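Local coordinates for DNA ligase-like protein Rv0938/MT0965 (Mycobacterium tuberculosis, PDB 2IRY), which carries, in this N-terminal polymerase domain of LigD, the nucleotide-adding activity that probably fills gaps during repair of DNA double-strand breaks by non-homologous end joining with Ku, at residues Ala110-Val115 / Pro243-Gly248; Thr135-Asp140 / Thr184-Pro189; Thr170-Ser175 / Arg258-Leu263. All coordinates share one frame; numbering follows the deposited sequence.

Contact 1 of 3, residues Ala110-Val115 / Pro243-Gly248; sequences ALEVHV and PYSLRG. With DGT (2'-deoxyguanosine-5'-triphosphate), chain D.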
# COMPACT_ATOMS: atom_id res chain seq x y z
N ALA A 110 -12.92 -5.75 4.80
CA ALA A 110 -12.08 -4.86 3.99
C ALA A 110 -10.71 -5.52 3.84
O ALA A 110 -9.71 -5.18 4.54
CB ALA A 110 -11.95 -3.46 4.66
N LEU A 111 -10.63 -6.49 2.92
CA LEU A 111 -9.37 -7.22 2.79
C LEU A 111 -8.24 -6.28 2.43
O LEU A 111 -7.07 -6.46 2.84
CB LEU A 111 -9.48 -8.32 1.72
CG LEU A 111 -10.62 -9.31 2.01
CD1 LEU A 111 -10.69 -10.31 0.89
CD2 LEU A 111 -10.40 -10.00 3.41
N GLU A 112 -8.57 -5.27 1.63
CA GLU A 112 -7.52 -4.37 1.16
C GLU A 112 -7.65 -2.97 1.75
O GLU A 112 -8.74 -2.42 1.84
CB GLU A 112 -7.49 -4.29 -0.38
CG GLU A 112 -6.99 -5.55 -1.06
CD GLU A 112 -6.93 -5.44 -2.58
OE1 GLU A 112 -7.31 -4.37 -3.10
OE2 GLU A 112 -6.50 -6.43 -3.24
N VAL A 113 -6.51 -2.41 2.17
CA VAL A 113 -6.42 -1.04 2.66
C VAL A 113 -5.48 -0.34 1.67
O VAL A 113 -4.38 -0.85 1.39
CB VAL A 113 -5.78 -0.97 4.07
CG1 VAL A 113 -5.54 0.48 4.48
CG2 VAL A 113 -6.63 -1.78 5.12
N HIS A 114 -5.91 0.79 1.12
CA HIS A 114 -5.15 1.54 0.10
C HIS A 114 -4.96 2.97 0.62
O HIS A 114 -5.88 3.52 1.21
CB HIS A 114 -5.92 1.63 -1.21
CG HIS A 114 -6.16 0.31 -1.89
ND1 HIS A 114 -5.55 -0.03 -3.09
CD2 HIS A 114 -6.97 -0.73 -1.58
CE1 HIS A 114 -5.98 -1.22 -3.48
NE2 HIS A 114 -6.83 -1.67 -2.58
N VAL A 115 -3.75 3.52 0.50
CA VAL A 115 -3.43 4.86 1.01
C VAL A 115 -2.63 5.67 -0.02
O VAL A 115 -1.89 5.08 -0.82
CB VAL A 115 -2.64 4.85 2.39
CG1 VAL A 115 -3.49 4.20 3.48
CG2 VAL A 115 -1.24 4.16 2.26
N PRO A 243 1.41 -1.24 2.56
CA PRO A 243 2.25 -2.35 3.08
C PRO A 243 1.56 -3.15 4.20
O PRO A 243 0.92 -2.57 5.08
CB PRO A 243 3.47 -1.61 3.63
CG PRO A 243 3.60 -0.38 2.69
CD PRO A 243 2.14 0.05 2.54
N TYR A 244 1.67 -4.48 4.13
CA TYR A 244 1.06 -5.45 5.08
C TYR A 244 -0.44 -5.71 4.80
O TYR A 244 -1.02 -6.65 5.37
CB TYR A 244 1.29 -5.10 6.56
CG TYR A 244 2.74 -5.06 6.93
CD1 TYR A 244 3.46 -6.25 7.14
CD2 TYR A 244 3.44 -3.84 7.02
CE1 TYR A 244 4.83 -6.23 7.45
CE2 TYR A 244 4.81 -3.81 7.34
CZ TYR A 244 5.48 -5.01 7.56
OH TYR A 244 6.80 -5.03 7.88
N SER A 245 -1.02 -4.96 3.86
CA SER A 245 -2.40 -5.25 3.47
C SER A 245 -2.49 -6.64 2.84
O SER A 245 -1.63 -7.04 2.07
CB SER A 245 -3.01 -4.23 2.50
OG SER A 245 -4.39 -4.53 2.28
N LEU A 246 -3.57 -7.34 3.15
CA LEU A 246 -3.98 -8.49 2.37
C LEU A 246 -4.41 -8.03 0.95
O LEU A 246 -4.66 -6.84 0.70
CB LEU A 246 -5.15 -9.24 3.04
CG LEU A 246 -4.84 -10.01 4.33
CD1 LEU A 246 -6.15 -10.33 5.02
CD2 LEU A 246 -4.07 -11.27 3.98
N ARG A 247 -4.42 -8.99 0.04
CA ARG A 247 -4.94 -8.78 -1.30
C ARG A 247 -6.21 -9.65 -1.45
O ARG A 247 -6.25 -10.82 -0.97
CB ARG A 247 -3.92 -9.18 -2.38
CG ARG A 247 -2.55 -8.44 -2.33
CD ARG A 247 -2.75 -6.91 -2.26
NE ARG A 247 -3.62 -6.36 -3.29
CZ ARG A 247 -3.20 -5.65 -4.34
NH1 ARG A 247 -1.92 -5.40 -4.51
NH2 ARG A 247 -4.08 -5.17 -5.21
N GLY A 248 -7.19 -9.11 -2.17
CA GLY A 248 -8.44 -9.83 -2.46
C GLY A 248 -8.26 -10.62 -3.73
O GLY A 248 -8.79 -10.27 -4.80
PG DGT D . 0.11 -5.55 -9.55
O1G DGT D . -0.43 -6.90 -9.97
O2G DGT D . 0.16 -4.58 -10.71
O3G DGT D . 1.38 -5.65 -8.74
O3B DGT D . -0.98 -4.98 -8.48
PB DGT D . -1.03 -3.48 -7.87
O1B DGT D . -1.37 -3.56 -6.41
O2B DGT D . 0.19 -2.67 -8.26
O3A DGT D . -2.29 -2.82 -8.66
PA DGT D . -3.80 -3.34 -8.47
O1A DGT D . -4.68 -2.77 -9.56
O2A DGT D . -3.77 -4.85 -8.34
O5' DGT D . -4.22 -2.65 -7.06
C5' DGT D . -4.32 -1.22 -6.90
C4' DGT D . -4.70 -0.51 -8.20
O4' DGT D . -6.10 -0.20 -8.23
C3' DGT D . -3.95 0.79 -8.45
O3' DGT D . -2.86 0.55 -9.34
C2' DGT D . -4.97 1.72 -9.09
C1' DGT D . -6.33 1.08 -8.81
N9 DGT D . -7.10 1.87 -7.83
C8 DGT D . -6.60 2.44 -6.72
N7 DGT D . -7.55 3.09 -6.00
C5 DGT D . -8.71 2.93 -6.67
C6 DGT D . -10.11 3.35 -6.47
O6 DGT D . -10.40 4.03 -5.47
N1 DGT D . -11.03 2.99 -7.37
C2 DGT D . -10.71 2.25 -8.46
N2 DGT D . -11.69 1.91 -9.33
N3 DGT D . -9.44 1.81 -8.72
C4 DGT D . -8.42 2.12 -7.87
O HOH W 1 -6.93 -4.19 -5.62
O HOH W 2 -7.46 -7.47 -5.54
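Ser245 opens the contact by turning its hydroxyl toward the main chain of strand 112-115. Val113 N donates to Ser245 OG at 3.0 Å, the hydroxyl being swung away from its own backbone N (chi1 -175°). The same OG donates to Leu246 O, in the carbonyl plane and on a lone pair, so one hydroxyl joins the strand to its own loop. Leu246 lays its CB against Leu111 O and its carbonyl against Glu112 CG, while Tyr36 OH from helix 29-47 bonds both Leu111 O and Leu246 N. Arg247 follows, two successive turns in its chain (chi2 -51°, chi3 -52°) bringing the guanidinium round to the Glu112 carboxylate. Arg247 NE meets Glu112 OE2 at 2.9 Å in a nearly straight, salt-bridging hydrogen bond, within the guanidinium plane but from above the carboxylate plane. Gly248 N donates to Glu112 OE2 from the opposite face at 3.0 Å, so two strong protein donors grip one oxygen, and a water also reaches it. The other carboxylate oxygen, Glu112 OE1, accepts from His114 NE2 at 2.8 Å. Beyond the salt bridge, Arg247 NH1 donates to O1B of the nucleotide (2.7 Å), and NH2 to O5' and O2A. Glu112 is placed as a second-shell carboxylate, consistent with its orienting two residues assigned by similarity to substrate binding, His114 and Arg247, and it would partly balance the arginine's charge beside the triphosphate.

Contact 2 of 3, residues Thr135-Asp140 / Thr184-Pro189; sequences TRLVFD and TPLDEP. With MN (manganese (II) ion), chain C; DGT (2'-deoxyguanosine-5'-triphosphate), chain D.
Two neighbouring antiparallel strands of the mixed sheet of the polymerase domain, 129-143 and 180-186, pair in this contact, and the first leads to the manganese site. Leu137 and Thr184 form a hydrogen-bonded pair: Leu137 N donates to Thr184 O at 2.8 Å, and Thr184 N returns a bond to Leu137 O at 3.0 Å. Arg136 and Pro185 are the adjoining non-hydrogen-bonded pair, and one step further Leu186 N donates to Thr135 O. A water donates to both Thr135 O and Leu186 O, bridging the strands where the chain is about to turn away.

Further along the first strand, Asp140 begins a DxD motif (Asp140, Asp142), both aspartates being assigned to manganese binding by similarity. Asp140 approaches the manganese ion with both carboxylate oxygens, OD1 at 2.5 Å and OD2 at 2.7 Å, and the nucleotide's O2G is a further ligand at 2.1 Å. Two waters also bind the metal.

On the face shared by Leu137 and Thr184 the two side chains lie side by side and point the same way. Thr184 CG2 sits between its own backbone N and carbonyl carbon because OG1 is anti to the N (chi1 171°), which brings the methyl tightly against Leu137 CB at 3.4 Å; OG1 itself bonds Val169 O. Leu186 crosses Leu137 at about a right angle, with its CD2 3.8 Å from Leu137 CG. Helix 192-209 packs on this face through Ala195 and Leu198. Arg136 projects from the other face, where its CB rests on Thr184 O before the extended chain carries the guanidinium away to a salt bridge with Asp291.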
# COMPACT_ATOMS: atom_id res chain seq x y z
N THR A 135 5.13 12.47 1.71
CA THR A 135 6.19 12.12 2.68
C THR A 135 7.16 11.10 2.07
O THR A 135 8.29 10.89 2.56
CB THR A 135 5.64 11.51 3.97
OG1 THR A 135 5.11 10.22 3.68
CG2 THR A 135 4.59 12.44 4.61
N ARG A 136 6.71 10.47 1.01
CA ARG A 136 7.48 9.40 0.35
C ARG A 136 7.07 9.30 -1.11
O ARG A 136 5.99 9.77 -1.48
CB ARG A 136 7.24 8.06 1.07
CG ARG A 136 5.79 7.52 0.99
CD ARG A 136 5.51 6.48 2.06
NE ARG A 136 4.20 5.88 1.80
CZ ARG A 136 3.39 5.32 2.71
NH1 ARG A 136 3.73 5.23 4.01
NH2 ARG A 136 2.22 4.83 2.28
N LEU A 137 7.96 8.74 -1.93
CA LEU A 137 7.64 8.37 -3.32
C LEU A 137 7.28 6.90 -3.37
O LEU A 137 7.80 6.12 -2.57
CB LEU A 137 8.84 8.60 -4.25
CG LEU A 137 9.51 9.97 -4.29
CD1 LEU A 137 10.65 9.98 -5.31
CD2 LEU A 137 8.47 11.03 -4.64
N VAL A 138 6.39 6.54 -4.28
CA VAL A 138 6.12 5.12 -4.62
C VAL A 138 6.27 4.95 -6.15
O VAL A 138 5.83 5.80 -6.93
CB VAL A 138 4.73 4.60 -4.16
CG1 VAL A 138 3.61 5.27 -4.93
CG2 VAL A 138 4.65 3.09 -4.31
N PHE A 139 6.95 3.86 -6.54
CA PHE A 139 6.99 3.41 -7.92
C PHE A 139 6.29 2.07 -8.00
O PHE A 139 6.49 1.20 -7.14
CB PHE A 139 8.44 3.27 -8.39
CG PHE A 139 9.18 4.57 -8.42
CD1 PHE A 139 9.19 5.34 -9.58
CD2 PHE A 139 9.86 5.04 -7.28
CE1 PHE A 139 9.88 6.59 -9.62
CE2 PHE A 139 10.55 6.28 -7.31
CZ PHE A 139 10.56 7.05 -8.49
N ASP A 140 5.44 1.89 -9.00
CA ASP A 140 4.80 0.62 -9.21
C ASP A 140 5.46 -0.01 -10.43
O ASP A 140 5.34 0.50 -11.53
CB ASP A 140 3.31 0.81 -9.38
CG ASP A 140 2.58 -0.46 -9.67
OD1 ASP A 140 3.17 -1.56 -9.66
OD2 ASP A 140 1.37 -0.34 -9.94
N THR A 184 10.32 5.27 -1.19
CA THR A 184 11.49 6.01 -0.73
C THR A 184 11.02 7.23 0.08
O THR A 184 10.23 8.02 -0.41
CB THR A 184 12.41 6.43 -1.89
OG1 THR A 184 13.42 7.32 -1.41
CG2 THR A 184 11.65 7.11 -2.97
N PRO A 185 11.49 7.34 1.34
CA PRO A 185 11.10 8.49 2.14
C PRO A 185 11.83 9.75 1.69
O PRO A 185 13.04 9.71 1.39
CB PRO A 185 11.51 8.09 3.57
CG PRO A 185 12.62 7.11 3.37
CD PRO A 185 12.32 6.39 2.10
N LEU A 186 11.09 10.84 1.60
CA LEU A 186 11.67 12.12 1.19
C LEU A 186 12.40 12.83 2.34
O LEU A 186 11.88 12.91 3.46
CB LEU A 186 10.57 13.03 0.61
CG LEU A 186 9.95 12.54 -0.71
CD1 LEU A 186 8.65 13.28 -1.03
CD2 LEU A 186 10.93 12.61 -1.89
N ASP A 187 13.60 13.33 2.06
CA ASP A 187 14.35 14.18 3.01
C ASP A 187 13.59 15.46 3.35
O ASP A 187 13.53 15.87 4.51
CB ASP A 187 15.75 14.51 2.47
CG ASP A 187 16.77 13.42 2.77
OD1 ASP A 187 16.35 12.31 3.18
OD2 ASP A 187 17.98 13.68 2.60
N GLU A 188 13.04 16.09 2.31
CA GLU A 188 12.12 17.22 2.50
C GLU A 188 10.80 16.86 1.81
O GLU A 188 10.77 16.66 0.59
CB GLU A 188 12.65 18.52 1.87
CG GLU A 188 14.16 18.70 1.79
CD GLU A 188 14.59 19.12 0.39
OE1 GLU A 188 15.43 20.03 0.25
OE2 GLU A 188 14.06 18.53 -0.59
N PRO A 189 9.71 16.74 2.58
CA PRO A 189 8.42 16.64 1.89
C PRO A 189 8.19 17.80 0.88
O PRO A 189 8.73 18.89 1.05
CB PRO A 189 7.40 16.65 3.03
CG PRO A 189 8.15 16.08 4.20
CD PRO A 189 9.55 16.64 4.05
MN MN C . 1.37 -2.88 -10.73
PG DGT D . 0.11 -5.55 -9.55
O1G DGT D . -0.43 -6.90 -9.97
O2G DGT D . 0.16 -4.58 -10.71
O3G DGT D . 1.38 -5.65 -8.74
O3B DGT D . -0.98 -4.98 -8.48
PB DGT D . -1.03 -3.48 -7.87
O1B DGT D . -1.37 -3.56 -6.41
O2B DGT D . 0.19 -2.67 -8.26
O3A DGT D . -2.29 -2.82 -8.66
PA DGT D . -3.80 -3.34 -8.47
O1A DGT D . -4.68 -2.77 -9.56
O2A DGT D . -3.77 -4.85 -8.34
O5' DGT D . -4.22 -2.65 -7.06
C5' DGT D . -4.32 -1.22 -6.90
C4' DGT D . -4.70 -0.51 -8.20
O4' DGT D . -6.10 -0.20 -8.23
C3' DGT D . -3.95 0.79 -8.45
O3' DGT D . -2.86 0.55 -9.34
C2' DGT D . -4.97 1.72 -9.09
C1' DGT D . -6.33 1.08 -8.81
N9 DGT D . -7.10 1.87 -7.83
C8 DGT D . -6.60 2.44 -6.72
N7 DGT D . -7.55 3.09 -6.00
C5 DGT D . -8.71 2.93 -6.67
C6 DGT D . -10.11 3.35 -6.47
O6 DGT D . -10.40 4.03 -5.47
N1 DGT D . -11.03 2.99 -7.37
C2 DGT D . -10.71 2.25 -8.46
N2 DGT D . -11.69 1.91 -9.33
N3 DGT D . -9.44 1.81 -8.72
C4 DGT D . -8.42 2.12 -7.87
O HOH W 3 9.36 12.50 4.44
O HOH W 4 -0.49 -1.70 -10.77
O HOH W 5 3.02 -4.01 -9.32

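Contact 3 of 3, residues Thr170-Ser175 / Arg258-Leu263; sequences TFPVTS and RTWAEL. With DGT (2'-deoxyguanosine-5'-triphosphate), chain D.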
# COMPACT_ATOMS: atom_id res chain seq x y z
N THR A 170 15.79 3.27 -0.81
CA THR A 170 14.64 2.62 -1.44
C THR A 170 14.28 1.30 -0.75
O THR A 170 15.16 0.53 -0.40
CB THR A 170 14.90 2.42 -2.97
OG1 THR A 170 15.36 3.65 -3.53
CG2 THR A 170 13.63 1.99 -3.69
N PHE A 171 12.98 1.07 -0.59
CA PHE A 171 12.48 -0.12 0.11
C PHE A 171 11.55 -0.91 -0.80
O PHE A 171 10.51 -0.39 -1.25
CB PHE A 171 11.70 0.27 1.38
CG PHE A 171 12.51 1.04 2.39
CD1 PHE A 171 13.16 0.39 3.43
CD2 PHE A 171 12.61 2.43 2.30
CE1 PHE A 171 13.92 1.11 4.39
CE2 PHE A 171 13.37 3.15 3.23
CZ PHE A 171 14.02 2.50 4.27
N PRO A 172 11.89 -2.18 -1.07
CA PRO A 172 10.99 -2.95 -1.94
C PRO A 172 9.85 -3.68 -1.21
O PRO A 172 10.03 -4.21 -0.13
CB PRO A 172 11.93 -3.97 -2.59
CG PRO A 172 13.00 -4.20 -1.54
CD PRO A 172 13.10 -2.96 -0.70
N VAL A 173 8.69 -3.73 -1.85
CA VAL A 173 7.52 -4.39 -1.29
C VAL A 173 6.87 -5.14 -2.46
O VAL A 173 6.30 -4.51 -3.34
CB VAL A 173 6.49 -3.35 -0.70
CG1 VAL A 173 5.24 -4.04 -0.17
CG2 VAL A 173 7.10 -2.47 0.40
N THR A 174 6.89 -6.47 -2.45
CA THR A 174 6.14 -7.22 -3.47
C THR A 174 4.65 -6.97 -3.22
O THR A 174 4.19 -7.04 -2.09
CB THR A 174 6.49 -8.74 -3.48
OG1 THR A 174 6.47 -9.27 -2.13
CG2 THR A 174 7.89 -8.95 -4.11
N SER A 175 3.91 -6.65 -4.29
CA SER A 175 2.54 -6.13 -4.14
C SER A 175 1.50 -7.11 -3.61
O SER A 175 0.43 -6.67 -3.13
CB SER A 175 2.05 -5.56 -5.50
OG SER A 175 1.69 -6.64 -6.38
N ARG A 258 10.22 -6.67 1.50
CA ARG A 258 11.32 -7.62 1.22
C ARG A 258 12.69 -6.99 1.45
O ARG A 258 12.83 -5.77 1.50
CB ARG A 258 11.26 -8.13 -0.24
CG ARG A 258 9.85 -8.55 -0.73
CD ARG A 258 9.23 -9.63 0.13
NE ARG A 258 9.86 -10.94 -0.06
CZ ARG A 258 9.41 -11.86 -0.91
NH1 ARG A 258 8.34 -11.63 -1.65
NH2 ARG A 258 10.04 -13.02 -1.01
N THR A 259 13.72 -7.83 1.57
CA THR A 259 15.09 -7.32 1.47
C THR A 259 15.51 -7.30 -0.01
O THR A 259 14.94 -7.99 -0.86
CB THR A 259 16.08 -8.19 2.25
OG1 THR A 259 16.16 -9.47 1.61
CG2 THR A 259 15.61 -8.36 3.68
N TRP A 260 16.50 -6.47 -0.32
CA TRP A 260 17.08 -6.44 -1.66
C TRP A 260 17.66 -7.82 -2.07
O TRP A 260 17.48 -8.25 -3.20
CB TRP A 260 18.10 -5.31 -1.76
CG TRP A 260 17.41 -3.97 -1.85
CD1 TRP A 260 17.24 -3.04 -0.84
CD2 TRP A 260 16.73 -3.45 -3.00
NE1 TRP A 260 16.51 -1.96 -1.31
CE2 TRP A 260 16.19 -2.18 -2.63
CE3 TRP A 260 16.54 -3.92 -4.31
CZ2 TRP A 260 15.46 -1.39 -3.53
CZ3 TRP A 260 15.80 -3.13 -5.21
CH2 TRP A 260 15.26 -1.87 -4.80
N ALA A 261 18.29 -8.51 -1.13
CA ALA A 261 18.83 -9.86 -1.39
C ALA A 261 17.73 -10.83 -1.82
O ALA A 261 17.94 -11.68 -2.68
CB ALA A 261 19.57 -10.40 -0.15
N GLU A 262 16.54 -10.68 -1.25
CA GLU A 262 15.43 -11.55 -1.58
C GLU A 262 15.01 -11.39 -3.04
O GLU A 262 14.58 -12.35 -3.68
CB GLU A 262 14.26 -11.28 -0.63
CG GLU A 262 14.47 -11.99 0.73
CD GLU A 262 13.46 -11.59 1.82
OE1 GLU A 262 12.62 -10.70 1.59
OE2 GLU A 262 13.54 -12.18 2.92
N LEU A 263 15.10 -10.16 -3.55
CA LEU A 263 14.76 -9.88 -4.93
C LEU A 263 15.74 -10.54 -5.88
O LEU A 263 15.42 -10.81 -7.05
CB LEU A 263 14.71 -8.37 -5.16
CG LEU A 263 13.39 -7.62 -4.91
CD1 LEU A 263 12.71 -7.92 -3.55
CD2 LEU A 263 13.60 -6.12 -5.13
PG DGT D . 0.11 -5.55 -9.55
O1G DGT D . -0.43 -6.90 -9.97
O2G DGT D . 0.16 -4.58 -10.71
O3G DGT D . 1.38 -5.65 -8.74
O3B DGT D . -0.98 -4.98 -8.48
PB DGT D . -1.03 -3.48 -7.87
O1B DGT D . -1.37 -3.56 -6.41
O2B DGT D . 0.19 -2.67 -8.26
O3A DGT D . -2.29 -2.82 -8.66
PA DGT D . -3.80 -3.34 -8.47
O1A DGT D . -4.68 -2.77 -9.56
O2A DGT D . -3.77 -4.85 -8.34
O5' DGT D . -4.22 -2.65 -7.06
C5' DGT D . -4.32 -1.22 -6.90
C4' DGT D . -4.70 -0.51 -8.20
O4' DGT D . -6.10 -0.20 -8.23
C3' DGT D . -3.95 0.79 -8.45
O3' DGT D . -2.86 0.55 -9.34
C2' DGT D . -4.97 1.72 -9.09
C1' DGT D . -6.33 1.08 -8.81
N9 DGT D . -7.10 1.87 -7.83
C8 DGT D . -6.60 2.44 -6.72
N7 DGT D . -7.55 3.09 -6.00
C5 DGT D . -8.71 2.93 -6.67
C6 DGT D . -10.11 3.35 -6.47
O6 DGT D . -10.40 4.03 -5.47
N1 DGT D . -11.03 2.99 -7.37
C2 DGT D . -10.71 2.25 -8.46
N2 DGT D . -11.69 1.91 -9.33
N3 DGT D . -9.44 1.81 -8.72
C4 DGT D . -8.42 2.12 -7.87
O HOH W 6 11.33 -3.48 2.28
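Over one face of the Trp260 indole lies the ring of Pro172, and at the edge of the same indole is the carbonyl of Thr170. The two groups meet at the junction between strand 171-174 of the mixed sheet and a short, weakly bonded helical turn at about 260-263, entered through a capping box. Pro172 CD stands 3.9 Å from the centroid of the five-membered ring and 26° off its normal, a CH-pi contact. Trp260 NE1 donates to Thr170 O at 3.0 Å; the oxygen is in the indole plane, whereas the donor lies above the carbonyl plane. Thr170 CG2 adds a contact to CZ2, and Arg160 of helix 149-164 makes a cation-pi interaction with the indole. The Arg258 guanidinium also works through its edge, meeting Thr174 OG1 and Glu262 OE1 in its plane.

In the capping box, Thr259 OG1 accepts from Glu262 N, and Glu262 OE1 accepts from Thr259 N. Arg258 NE reaches that same OE1 from the opposite face of the carboxylate in a salt bridge, so the arginine is held close to the helix start. Before the helix, Arg258 N donates to Pro172 O at 3.0 Å, nearly straight, and a water donates to Pro172 O and Arg258 O. Leu263 completes the apolar patch, its CD2 3.7 Å from Pro172 CB.

Past the strand, Ser175 OG donates to O3G of the nucleotide at 2.6 Å, bringing the end of this segment to the triphosphate. Turns at chi2 (-58°) and chi3 (-72°) carry the Arg258 guanidinium toward the Thr174 end of the strand, where NH1 donates to Thr174 OG1 at 3.0 Å.

All three contacts touch the same nucleotide within the primase-polymerase domain, their centres about 16 to 20 Å apart. Contacts 2 and 3 share the mixed sheet, in which strands 180-186 and 171-174 are neighbours, and Pro185 packs on Phe171 between them. Contact 1 belongs to the separate antiparallel sheet through strand 112-115. Along the chain, both segments of contact 2 fall between those of contact 1, while contact 3 interleaves with each of the others. Val115 touches Arg136 between contacts 1 and 2, and Arg247 NH1 probably bonds Ser175 O between contacts 1 and 3. Distant parts of the sequence thereby converge on the bound nucleotide, with contact 2 alone of the three supplying a manganese ligand.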